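Local coordinates for pullulanase (Klebsiella oxytoca, PDB 2YOC), which hydrolyses alpha-1,6-glucosidic linkages in pullulan and in branched alpha-glucans as a secreted endo-acting debranching enzyme, at residues D981-D995 against P1057-S1069. Sequence-based numbering, arbitrary orientation.
Sequences DDGMKAGASLDSRLD and PQGEAQGAGLPVS. With CA (calcium ion), chain M; SO4 (sulfate ion), chain V.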
loop_
_atom_site.group_PDB
_atom_site.type_symbol
_atom_site.label_atom_id
_atom_site.label_comp_id
_atom_site.label_asym_id
_atom_site.label_seq_id
_atom_site.Cartn_x
_atom_site.Cartn_y
_atom_site.Cartn_z
ATOM N N ASP B 981 -10.636 18.810 -20.487
ATOM C CA ASP B 981 -11.989 19.323 -20.569
ATOM C C ASP B 981 -12.058 20.823 -20.772
ATOM O O ASP B 981 -11.315 21.576 -20.145
ATOM C CB ASP B 981 -12.801 18.933 -19.313
ATOM C CG ASP B 981 -14.308 18.976 -19.508
ATOM O OD1 ASP B 981 -14.751 18.982 -20.664
ATOM O OD2 ASP B 981 -15.050 18.985 -18.495
ATOM N N ASP B 982 -12.984 21.263 -21.644
ATOM C CA ASP B 982 -13.360 22.653 -21.836
ATOM C C ASP B 982 -14.871 22.728 -21.744
ATOM O O ASP B 982 -15.472 23.792 -21.956
ATOM C CB ASP B 982 -12.808 23.266 -23.118
ATOM C CG ASP B 982 -12.689 24.796 -23.043
ATOM O OD1 ASP B 982 -12.330 25.326 -21.949
ATOM O OD2 ASP B 982 -12.960 25.464 -24.064
ATOM N N GLY B 983 -15.474 21.590 -21.368
ATOM C CA GLY B 983 -16.909 21.431 -21.165
ATOM C C GLY B 983 -17.450 22.185 -19.963
ATOM O O GLY B 983 -16.715 22.577 -19.063
HETATM N N MSE B 984 -18.753 22.382 -19.949
HETATM C CA MSE B 984 -19.531 23.077 -18.926
HETATM C C MSE B 984 -19.221 22.660 -17.459
HETATM O O MSE B 984 -19.334 23.488 -16.546
HETATM C CB MSE B 984 -21.043 23.020 -19.292
HETATM C CG MSE B 984 -21.926 22.109 -18.466
HETATM SE SE MSE B 984 -23.721 21.967 -19.181
HETATM C CE MSE B 984 -23.666 20.066 -19.563
ATOM N N LYS B 985 -18.841 21.390 -17.238
ATOM C CA LYS B 985 -18.609 20.935 -15.896
ATOM C C LYS B 985 -17.276 21.399 -15.369
ATOM O O LYS B 985 -17.106 21.438 -14.149
ATOM C CB LYS B 985 -18.812 19.419 -15.786
ATOM C CG LYS B 985 -20.230 19.046 -15.434
ATOM C CD LYS B 985 -20.516 17.631 -15.848
ATOM C CE LYS B 985 -20.715 16.739 -14.654
ATOM N NZ LYS B 985 -22.133 16.272 -14.536
ATOM N N ALA B 986 -16.332 21.777 -16.275
ATOM C CA ALA B 986 -14.996 22.274 -15.927
ATOM C C ALA B 986 -15.053 23.714 -15.410
ATOM O O ALA B 986 -14.342 24.075 -14.471
ATOM C CB ALA B 986 -14.082 22.201 -17.138
ATOM N N GLY B 987 -15.892 24.522 -16.031
ATOM C CA GLY B 987 -16.029 25.928 -15.722
ATOM C C GLY B 987 -16.247 26.728 -16.987
ATOM O O GLY B 987 -17.178 26.461 -17.764
ATOM N N ALA B 988 -15.336 27.680 -17.228
ATOM C CA ALA B 988 -15.404 28.585 -18.367
ATOM C C ALA B 988 -14.831 27.969 -19.634
ATOM O O ALA B 988 -13.959 27.081 -19.576
ATOM C CB ALA B 988 -14.677 29.874 -18.037
ATOM N N SER B 989 -15.325 28.450 -20.788
ATOM C CA SER B 989 -14.846 28.007 -22.088
ATOM C C SER B 989 -13.514 28.676 -22.305
ATOM O O SER B 989 -13.486 29.870 -22.508
ATOM C CB SER B 989 -15.847 28.362 -23.187
ATOM O OG SER B 989 -15.183 28.605 -24.417
ATOM N N LEU B 990 -12.424 27.945 -22.192
ATOM C CA LEU B 990 -11.094 28.526 -22.410
ATOM C C LEU B 990 -10.747 28.674 -23.887
ATOM O O LEU B 990 -10.191 29.696 -24.255
ATOM C CB LEU B 990 -9.997 27.767 -21.642
ATOM C CG LEU B 990 -10.137 27.791 -20.143
ATOM C CD1 LEU B 990 -8.951 27.205 -19.505
ATOM C CD2 LEU B 990 -10.335 29.202 -19.623
ATOM N N ASP B 991 -11.067 27.669 -24.720
ATOM C CA ASP B 991 -10.854 27.654 -26.166
ATOM C C ASP B 991 -12.230 27.855 -26.821
ATOM O O ASP B 991 -13.143 27.061 -26.607
ATOM C CB ASP B 991 -10.200 26.322 -26.600
ATOM C CG ASP B 991 -9.553 26.315 -27.978
ATOM O OD1 ASP B 991 -10.192 26.803 -28.938
ATOM O OD2 ASP B 991 -8.438 25.759 -28.109
ATOM N N SER B 992 -12.391 28.938 -27.571
ATOM C CA SER B 992 -13.676 29.282 -28.214
ATOM C C SER B 992 -14.010 28.347 -29.348
ATOM O O SER B 992 -15.158 28.301 -29.781
ATOM C CB SER B 992 -13.643 30.706 -28.754
ATOM O OG SER B 992 -12.594 30.832 -29.704
ATOM N N ARG B 993 -13.006 27.643 -29.860
ATOM C CA ARG B 993 -13.157 26.720 -30.964
ATOM C C ARG B 993 -13.421 25.282 -30.463
ATOM O O ARG B 993 -14.201 24.568 -31.090
ATOM C CB ARG B 993 -11.920 26.854 -31.889
ATOM C CG ARG B 993 -11.597 25.664 -32.812
ATOM C CD ARG B 993 -10.332 25.902 -33.626
ATOM N NE ARG B 993 -9.129 25.671 -32.833
ATOM C CZ ARG B 993 -8.440 24.535 -32.839
ATOM N NH1 ARG B 993 -8.821 23.524 -33.608
ATOM N NH2 ARG B 993 -7.361 24.404 -32.081
ATOM N N LEU B 994 -12.796 24.879 -29.315
ATOM C CA LEU B 994 -12.901 23.511 -28.749
ATOM C C LEU B 994 -13.770 23.362 -27.495
ATOM O O LEU B 994 -14.024 24.342 -26.787
ATOM C CB LEU B 994 -11.508 22.863 -28.510
ATOM C CG LEU B 994 -10.503 22.924 -29.658
ATOM C CD1 LEU B 994 -9.228 22.227 -29.297
ATOM C CD2 LEU B 994 -11.060 22.350 -30.947
ATOM N N ASP B 995 -14.225 22.114 -27.248
ATOM C CA ASP B 995 -15.013 21.676 -26.095
ATOM C C ASP B 995 -14.127 20.773 -25.241
ATOM O O ASP B 995 -14.426 20.544 -24.077
ATOM C CB ASP B 995 -16.245 20.875 -26.544
ATOM C CG ASP B 995 -17.606 21.548 -26.384
ATOM O OD1 ASP B 995 -17.670 22.638 -25.746
ATOM O OD2 ASP B 995 -18.617 20.978 -26.888
ATOM N N PRO B 1057 -14.597 19.577 -31.382
ATOM C CA PRO B 1057 -15.031 20.942 -31.762
ATOM C C PRO B 1057 -16.271 21.406 -31.023
ATOM O O PRO B 1057 -17.162 20.604 -30.728
ATOM C CB PRO B 1057 -15.232 20.859 -33.276
ATOM C CG PRO B 1057 -15.482 19.389 -33.546
ATOM C CD PRO B 1057 -14.750 18.611 -32.494
ATOM N N GLN B 1058 -16.287 22.683 -30.676
ATOM C CA GLN B 1058 -17.379 23.315 -29.957
ATOM C C GLN B 1058 -18.452 23.705 -30.921
ATOM O O GLN B 1058 -18.160 24.240 -31.997
ATOM C CB GLN B 1058 -16.883 24.556 -29.186
ATOM C CG GLN B 1058 -17.851 25.027 -28.100
ATOM C CD GLN B 1058 -17.590 26.441 -27.689
ATOM O OE1 GLN B 1058 -16.526 26.780 -27.163
ATOM N NE2 GLN B 1058 -18.569 27.298 -27.902
ATOM N N GLY B 1059 -19.688 23.475 -30.496
ATOM C CA GLY B 1059 -20.873 23.769 -31.267
ATOM C C GLY B 1059 -21.137 25.244 -31.187
ATOM O O GLY B 1059 -20.228 26.084 -31.015
ATOM N N GLU B 1060 -22.371 25.554 -31.229
ATOM C CA GLU B 1060 -22.750 26.943 -31.195
ATOM C C GLU B 1060 -22.691 27.552 -29.758
ATOM O O GLU B 1060 -22.981 28.727 -29.595
ATOM C CB GLU B 1060 -24.114 27.087 -31.930
ATOM C CG GLU B 1060 -25.148 25.971 -31.695
ATOM C CD GLU B 1060 -25.096 24.641 -32.452
ATOM O OE1 GLU B 1060 -24.470 24.550 -33.537
ATOM O OE2 GLU B 1060 -25.692 23.671 -31.932
ATOM N N ALA B 1061 -22.299 26.726 -28.758
ATOM C CA ALA B 1061 -22.246 26.991 -27.328
ATOM C C ALA B 1061 -21.423 25.907 -26.616
ATOM O O ALA B 1061 -21.251 24.794 -27.149
ATOM C CB ALA B 1061 -23.652 26.987 -26.768
ATOM N N GLN B 1062 -20.877 26.231 -25.421
ATOM C CA GLN B 1062 -20.081 25.297 -24.611
ATOM C C GLN B 1062 -20.963 24.129 -24.197
ATOM O O GLN B 1062 -21.929 24.317 -23.454
ATOM C CB GLN B 1062 -19.564 25.988 -23.360
ATOM C CG GLN B 1062 -18.479 25.202 -22.620
ATOM C CD GLN B 1062 -18.329 25.677 -21.184
ATOM O OE1 GLN B 1062 -19.229 26.305 -20.585
ATOM N NE2 GLN B 1062 -17.194 25.366 -20.586
ATOM N N GLY B 1063 -20.657 22.951 -24.717
ATOM C CA GLY B 1063 -21.411 21.756 -24.365
ATOM C C GLY B 1063 -20.710 21.025 -23.262
ATOM O O GLY B 1063 -19.823 21.592 -22.640
ATOM N N ALA B 1064 -21.113 19.791 -22.972
ATOM C CA ALA B 1064 -20.396 18.958 -21.996
ATOM C C ALA B 1064 -19.266 18.378 -22.830
ATOM O O ALA B 1064 -19.469 18.075 -24.021
ATOM C CB ALA B 1064 -21.294 17.851 -21.496
ATOM N N GLY B 1065 -18.073 18.349 -22.290
ATOM C CA GLY B 1065 -16.948 17.916 -23.104
ATOM C C GLY B 1065 -16.475 16.547 -22.724
ATOM O O GLY B 1065 -17.149 15.545 -23.003
ATOM N N LEU B 1066 -15.314 16.519 -22.052
ATOM C CA LEU B 1066 -14.667 15.321 -21.556
ATOM C C LEU B 1066 -14.505 15.474 -20.040
ATOM O O LEU B 1066 -13.378 15.662 -19.567
ATOM C CB LEU B 1066 -13.320 15.135 -22.258
ATOM C CG LEU B 1066 -13.340 15.147 -23.788
ATOM C CD1 LEU B 1066 -11.947 15.047 -24.351
ATOM C CD2 LEU B 1066 -14.234 14.057 -24.355
ATOM N N PRO B 1067 -15.631 15.455 -19.256
ATOM C CA PRO B 1067 -15.521 15.620 -17.804
ATOM C C PRO B 1067 -14.679 14.546 -17.112
ATOM O O PRO B 1067 -14.742 13.355 -17.489
ATOM C CB PRO B 1067 -16.976 15.595 -17.348
ATOM C CG PRO B 1067 -17.648 14.824 -18.334
ATOM C CD PRO B 1067 -17.039 15.240 -19.625
ATOM N N VAL B 1068 -13.864 14.995 -16.123
ATOM C CA VAL B 1068 -12.995 14.158 -15.295
ATOM C C VAL B 1068 -13.852 13.260 -14.386
ATOM O O VAL B 1068 -15.034 13.572 -14.150
ATOM C CB VAL B 1068 -12.023 15.023 -14.499
ATOM C CG1 VAL B 1068 -11.170 15.865 -15.421
ATOM C CG2 VAL B 1068 -12.745 15.899 -13.487
ATOM N N SER B 1069 -13.253 12.152 -13.894
ATOM C CA SER B 1069 -13.862 11.118 -13.039
ATOM C C SER B 1069 -14.400 11.718 -11.761
ATOM O O SER B 1069 -15.485 11.337 -11.278
ATOM C CB SER B 1069 -12.826 10.058 -12.651
ATOM O OG SER B 1069 -12.069 9.528 -13.729
HETATM CA CA CA M . -14.939 25.868 -25.117
HETATM S S SO4 V . -13.583 29.134 -13.895
HETATM O O1 SO4 V . -13.975 30.478 -14.314
HETATM O O2 SO4 V . -14.713 28.554 -13.130
HETATM O O3 SO4 V . -13.261 28.311 -15.084
HETATM O O4 SO4 V . -12.367 29.192 -13.044
#
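Gln1058 reaches across to the loop of 981-995 and joins it in binding a calcium ion, its OE1 lying 2.7 Å from the metal. The other protein ligands come from 981-995: Asp982 OD2 at 2.3 Å, Ser989 OG, and the backbone oxygens of Asp991 and Leu994. With CG anti to the backbone N (chi1 -163°) and the chain extended beyond it, Gln1058 carries its amide oxygen to the ion, while its own N donates to Arg993 O at 2.8 Å. Gln1062 uses a similar extended chain differently. Its NE2 donates to Asp982 O (2.7 Å) and to Gly987 O (3.0 Å), both bonds nearly straight; both acceptors lie within 5° of the amide plane, so the pair of bonds fixes the rotation of that plane and ties the two ends of the 982-987 turn.

This is the calcium-bound loop linking neighbouring antiparallel strands 975-981 and 994-1002 in the antiparallel sheet of the pullulanase-type C-terminal domain. Strand 1050-1057 flanks the latter, with Leu994 and Pro1057 forming an antiparallel non-hydrogen-bonded pair; past it, 1058-1069 wraps over the loop.

Further along, the two segments are joined by Met984 N to Gly1063 O (3.0 Å) and Gly1063 N to Asp995 OD1 (3.2 Å), the latter on the syn side of the carboxylate. Asp981 OD1 takes Leu1066 N (2.9 Å) on one face of its carboxylate and Gly983 N, in an Asx turn, on the opposite face. Behind the metal, Leu990 N meets the syn lone pair of Asp982 OD1, an oxygen also salt-bridged to Arg961. Asp991 OD1 accepts from Arg993 N and Leu994 N, shaping the turn that presents the Leu994 oxygen, while Asp991 OD2 is hydrogen-bonded to Ser947 OG.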